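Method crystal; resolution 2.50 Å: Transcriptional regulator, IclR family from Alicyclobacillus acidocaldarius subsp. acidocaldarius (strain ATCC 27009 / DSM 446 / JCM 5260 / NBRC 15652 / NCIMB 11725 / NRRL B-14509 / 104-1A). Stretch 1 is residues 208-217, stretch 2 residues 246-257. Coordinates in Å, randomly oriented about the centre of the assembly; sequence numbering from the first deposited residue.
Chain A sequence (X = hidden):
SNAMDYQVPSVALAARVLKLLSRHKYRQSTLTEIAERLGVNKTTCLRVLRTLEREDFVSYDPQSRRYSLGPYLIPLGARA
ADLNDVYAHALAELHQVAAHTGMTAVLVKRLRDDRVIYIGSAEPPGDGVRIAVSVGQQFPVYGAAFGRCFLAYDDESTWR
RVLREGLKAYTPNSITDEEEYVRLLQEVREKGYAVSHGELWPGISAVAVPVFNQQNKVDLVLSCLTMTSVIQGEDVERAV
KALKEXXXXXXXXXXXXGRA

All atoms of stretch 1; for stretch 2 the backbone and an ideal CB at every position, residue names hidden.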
# COMPACT_ATOMS: atom_id res chain seq x y z
N ALA A 208 6.39 -18.18 -19.72
CA ALA A 208 5.54 -17.19 -19.11
C ALA A 208 4.77 -17.74 -17.92
O ALA A 208 4.42 -18.90 -17.87
CB ALA A 208 4.57 -16.69 -20.14
N VAL A 209 4.48 -16.86 -16.99
CA VAL A 209 3.78 -17.22 -15.78
C VAL A 209 2.84 -16.09 -15.44
O VAL A 209 3.22 -14.93 -15.59
CB VAL A 209 4.79 -17.45 -14.63
CG1 VAL A 209 4.07 -17.68 -13.29
CG2 VAL A 209 5.63 -18.65 -14.95
N PRO A 210 1.63 -16.42 -14.99
CA PRO A 210 0.65 -15.40 -14.65
C PRO A 210 0.90 -14.73 -13.30
O PRO A 210 1.47 -15.38 -12.41
CB PRO A 210 -0.66 -16.18 -14.61
CG PRO A 210 -0.26 -17.56 -14.23
CD PRO A 210 1.06 -17.78 -14.92
N VAL A 211 0.50 -13.46 -13.16
CA VAL A 211 0.45 -12.78 -11.84
C VAL A 211 -1.02 -12.56 -11.51
O VAL A 211 -1.74 -11.97 -12.31
CB VAL A 211 1.19 -11.41 -11.87
CG1 VAL A 211 1.05 -10.63 -10.57
CG2 VAL A 211 2.64 -11.63 -12.18
N PHE A 212 -1.45 -13.03 -10.34
CA PHE A 212 -2.84 -12.86 -9.92
C PHE A 212 -3.00 -11.66 -9.01
O PHE A 212 -2.07 -11.30 -8.31
CB PHE A 212 -3.34 -14.11 -9.20
CG PHE A 212 -3.14 -15.37 -9.97
CD1 PHE A 212 -4.06 -15.76 -10.95
CD2 PHE A 212 -2.03 -16.19 -9.73
CE1 PHE A 212 -3.87 -16.93 -11.67
CE2 PHE A 212 -1.85 -17.37 -10.45
CZ PHE A 212 -2.76 -17.73 -11.43
N ASN A 213 -4.17 -11.04 -9.02
CA ASN A 213 -4.46 -9.90 -8.15
C ASN A 213 -5.49 -10.27 -7.09
O ASN A 213 -5.77 -11.47 -6.89
CB ASN A 213 -4.89 -8.69 -8.99
CG ASN A 213 -6.24 -8.86 -9.62
OD1 ASN A 213 -7.03 -9.73 -9.26
ND2 ASN A 213 -6.51 -8.03 -10.59
N GLN A 214 -6.04 -9.28 -6.40
CA GLN A 214 -6.92 -9.57 -5.26
C GLN A 214 -8.29 -10.17 -5.65
O GLN A 214 -8.90 -10.80 -4.82
CB GLN A 214 -7.03 -8.38 -4.30
CG GLN A 214 -7.97 -7.25 -4.67
CD GLN A 214 -7.30 -6.21 -5.53
OE1 GLN A 214 -6.57 -6.53 -6.48
NE2 GLN A 214 -7.54 -4.93 -5.19
N GLN A 215 -8.75 -10.02 -6.89
CA GLN A 215 -9.92 -10.77 -7.36
C GLN A 215 -9.54 -12.07 -8.06
O GLN A 215 -10.36 -12.65 -8.76
CB GLN A 215 -10.78 -9.92 -8.30
CG GLN A 215 -11.21 -8.58 -7.71
CD GLN A 215 -10.34 -7.40 -8.15
OE1 GLN A 215 -9.32 -7.57 -8.82
NE2 GLN A 215 -10.76 -6.19 -7.76
N ASN A 216 -8.31 -12.53 -7.87
CA ASN A 216 -7.78 -13.72 -8.51
C ASN A 216 -7.81 -13.70 -10.02
O ASN A 216 -7.88 -14.75 -10.64
CB ASN A 216 -8.50 -14.97 -7.98
CG ASN A 216 -8.59 -14.98 -6.47
OD1 ASN A 216 -7.62 -15.27 -5.80
ND2 ASN A 216 -9.75 -14.63 -5.93
N LYS A 217 -7.76 -12.52 -10.63
CA LYS A 217 -7.75 -12.41 -12.10
C LYS A 217 -6.30 -12.21 -12.53
O LYS A 217 -5.47 -11.89 -11.69
CB LYS A 217 -8.63 -11.23 -12.54
CG LYS A 217 -10.09 -11.33 -12.10
CD LYS A 217 -10.83 -12.47 -12.79
CE LYS A 217 -12.35 -12.26 -12.77
NZ LYS A 217 -12.90 -11.96 -11.41
N UNK A 246 9.20 -15.28 -8.70
CA UNK A 246 8.90 -13.88 -8.89
C UNK A 246 7.41 -13.61 -9.00
O UNK A 246 6.95 -12.63 -8.47
CB UNK A 246 9.61 -13.36 -10.14
N UNK A 247 6.66 -14.46 -9.69
CA UNK A 247 5.24 -14.19 -9.91
C UNK A 247 4.42 -14.35 -8.61
O UNK A 247 3.47 -13.61 -8.36
CB UNK A 247 4.70 -15.12 -10.99
N UNK A 248 4.83 -15.30 -7.78
CA UNK A 248 4.27 -15.46 -6.45
C UNK A 248 4.43 -14.18 -5.64
O UNK A 248 3.47 -13.75 -5.00
CB UNK A 248 4.93 -16.63 -5.73
N UNK A 249 5.61 -13.57 -5.68
CA UNK A 249 5.84 -12.30 -4.94
C UNK A 249 5.00 -11.13 -5.44
O UNK A 249 4.29 -10.51 -4.68
CB UNK A 249 7.32 -11.91 -5.03
N UNK A 250 5.06 -10.90 -6.74
CA UNK A 250 4.28 -9.85 -7.40
C UNK A 250 2.76 -10.07 -7.25
O UNK A 250 2.03 -9.10 -7.10
CB UNK A 250 4.65 -9.79 -8.88
N UNK A 251 2.30 -11.33 -7.30
CA UNK A 251 0.91 -11.67 -6.95
C UNK A 251 0.59 -11.25 -5.54
O UNK A 251 -0.38 -10.54 -5.35
CB UNK A 251 0.66 -13.17 -7.11
N UNK A 252 1.41 -11.60 -4.57
CA UNK A 252 1.20 -11.06 -3.20
C UNK A 252 1.15 -9.49 -3.18
O UNK A 252 0.30 -8.90 -2.51
CB UNK A 252 2.32 -11.55 -2.28
N UNK A 253 2.01 -8.83 -3.96
CA UNK A 253 2.03 -7.34 -3.99
C UNK A 253 0.83 -6.72 -4.73
O UNK A 253 0.48 -5.56 -4.53
CB UNK A 253 3.32 -6.86 -4.66
N UNK A 254 0.18 -7.52 -5.57
CA UNK A 254 -1.03 -7.10 -6.25
C UNK A 254 -2.24 -7.47 -5.41
O UNK A 254 -3.34 -7.38 -5.92
CB UNK A 254 -1.12 -7.73 -7.64
N UNK A 255 -2.05 -7.89 -4.15
CA UNK A 255 -3.16 -8.25 -3.26
C UNK A 255 -3.70 -9.66 -3.35
O UNK A 255 -4.69 -9.97 -2.68
CB UNK A 255 -4.32 -7.29 -3.52
N UNK A 256 -3.11 -10.54 -4.14
CA UNK A 256 -3.52 -11.97 -4.16
C UNK A 256 -3.26 -12.64 -2.83
O UNK A 256 -2.28 -12.33 -2.20
CB UNK A 256 -2.78 -12.73 -5.26
N UNK A 257 -4.13 -13.57 -2.43
CA UNK A 257 -4.03 -14.27 -1.13
C UNK A 257 -4.24 -15.79 -1.19
O UNK A 257 -4.44 -16.37 -2.25
CB UNK A 257 -5.06 -13.68 -0.16

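The strand of stretch 1 and the helix that opens stretch 2 run nearly parallel, 19° apart and 6.8 Å at closest approach, so helix positions turned toward the strand have little room.

Position 246 is helical, and its ideal CB has nothing of stretch 1 within 5.5 Å; the strand sets no condition, and many residues would fit. It is Ser 246, whose hydroxyl is hydrogen-bonded elsewhere in the structure.

Position 247 is the opposite case. Its CB points toward the strand and lies 3.5 Å from both Val 209 CG1 and Pro 210 O, with Val 211 CG2 at 4.2 Å. Such a tight, mostly apolar site favours a very small side chain. Ala 247 occupies it, its methyl packing on the two valines and letting helix and strand approach closely.

Positions 248 and 249 meet nothing of stretch 1, so any helix former would serve. They are Ala 248 and the extended Lys 249.

At 250 the CB points sideways, 4.1 Å from Val 211 CG1. A medium apolar side chain, such as valine, leucine or isoleucine, could cover that methyl. Val 250 does so, its CG1 3.7 Å from Val 211 CG1.

Position 251 also points sideways, but its surroundings are polar as well as apolar: the CB is 3.5 Å from Phe 212 O and 4.3 Å from Val 211 CG1, and Phe 212 N is a donor nearby. Alanine would fit; a small side chain with an acceptor would do more. In Ser 251 the m rotamer lets OG accept a hydrogen bond from Phe 212 N at 2.9 Å while donating to Ala 247 O at 2.7 Å, tying strand to helix backbone.

At 252 and 253 CA-to-CB points away, so stretch 1 sets no limit on size. They hold Ala 252 and Trp 253, whose NE1 is hydrogen-bonded elsewhere in the structure.

Position 254 is the first to leave helical angles. Its CB points toward stretch 1, 3.8 Å from Phe 212 O and 4.0 Å from Asn 213 CA, so a compact residue, such as serine, alanine or asparagine, is plausible. Ser 254 turns its OG back to Val 250 O, a 2.7 Å hydrogen bond, and leaves OG 3.8 Å from Val 211 CG1.

Position 255 has phi/psi of 86/4. A CB there would jam against the preceding carbonyl oxygen and lie 3.0 Å from Gln 214 CB. Glycine is the clear choice: in Gly 255 the missing CB leaves room for Gln 214 CB, which also lies 3.3 Å from Gly 255 O.

At 256 the CB points sideways, 3.4 Å from Phe 212 O, with the phenylalanine side chain and the turn from Asn 213 to Asn 216 nearby. A broad, flat side chain could cover both. Tyr 256 sets one ring face over Phe 212 CB, 3.8 Å from the ring centroid, while Asn 216 OD1 meets the ring edge 3.0 Å from CE1.

At 257 CA-to-CB points sideways, with nothing of stretch 1 close to the ideal CB, so many residues would serve; it is Gln 257, whose NE2 is hydrogen-bonded elsewhere in the structure.

Stretch 2 (246-257) SAAKVSAWSGYQ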
# COMPACT_ATOMS: atom_id res chain seq x y z
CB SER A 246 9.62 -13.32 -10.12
OG SER A 246 10.99 -13.24 -9.84
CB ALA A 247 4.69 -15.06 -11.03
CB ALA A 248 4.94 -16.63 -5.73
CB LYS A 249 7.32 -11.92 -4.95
CG LYS A 249 8.20 -12.87 -4.16
CD LYS A 249 9.66 -12.55 -4.37
CE LYS A 249 10.54 -13.56 -3.65
NZ LYS A 249 11.88 -13.00 -3.30
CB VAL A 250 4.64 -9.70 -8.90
CG1 VAL A 250 3.92 -8.52 -9.54
CG2 VAL A 250 6.14 -9.48 -9.06
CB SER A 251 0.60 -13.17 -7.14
OG SER A 251 0.77 -13.52 -8.51
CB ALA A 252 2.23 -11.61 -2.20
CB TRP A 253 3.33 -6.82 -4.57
CG TRP A 253 4.55 -7.44 -3.95
CD1 TRP A 253 4.66 -8.02 -2.72
CD2 TRP A 253 5.83 -7.53 -4.54
NE1 TRP A 253 5.92 -8.47 -2.52
CE2 TRP A 253 6.67 -8.18 -3.63
CE3 TRP A 253 6.36 -7.13 -5.78
CZ2 TRP A 253 8.02 -8.43 -3.89
CZ3 TRP A 253 7.70 -7.38 -6.04
CH2 TRP A 253 8.52 -8.02 -5.10
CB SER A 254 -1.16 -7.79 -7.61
OG SER A 254 0.03 -7.72 -8.35
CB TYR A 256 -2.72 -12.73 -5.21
CG TYR A 256 -3.07 -14.17 -5.41
CD1 TYR A 256 -4.36 -14.56 -5.82
CD2 TYR A 256 -2.11 -15.17 -5.23
CE1 TYR A 256 -4.68 -15.90 -6.02
CE2 TYR A 256 -2.42 -16.52 -5.45
CZ TYR A 256 -3.70 -16.88 -5.85
OH TYR A 256 -4.03 -18.20 -6.06
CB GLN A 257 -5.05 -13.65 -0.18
CG GLN A 257 -4.65 -12.25 0.28
CD GLN A 257 -5.80 -11.45 0.87
OE1 GLN A 257 -6.97 -11.67 0.54
NE2 GLN A 257 -5.48 -10.51 1.76
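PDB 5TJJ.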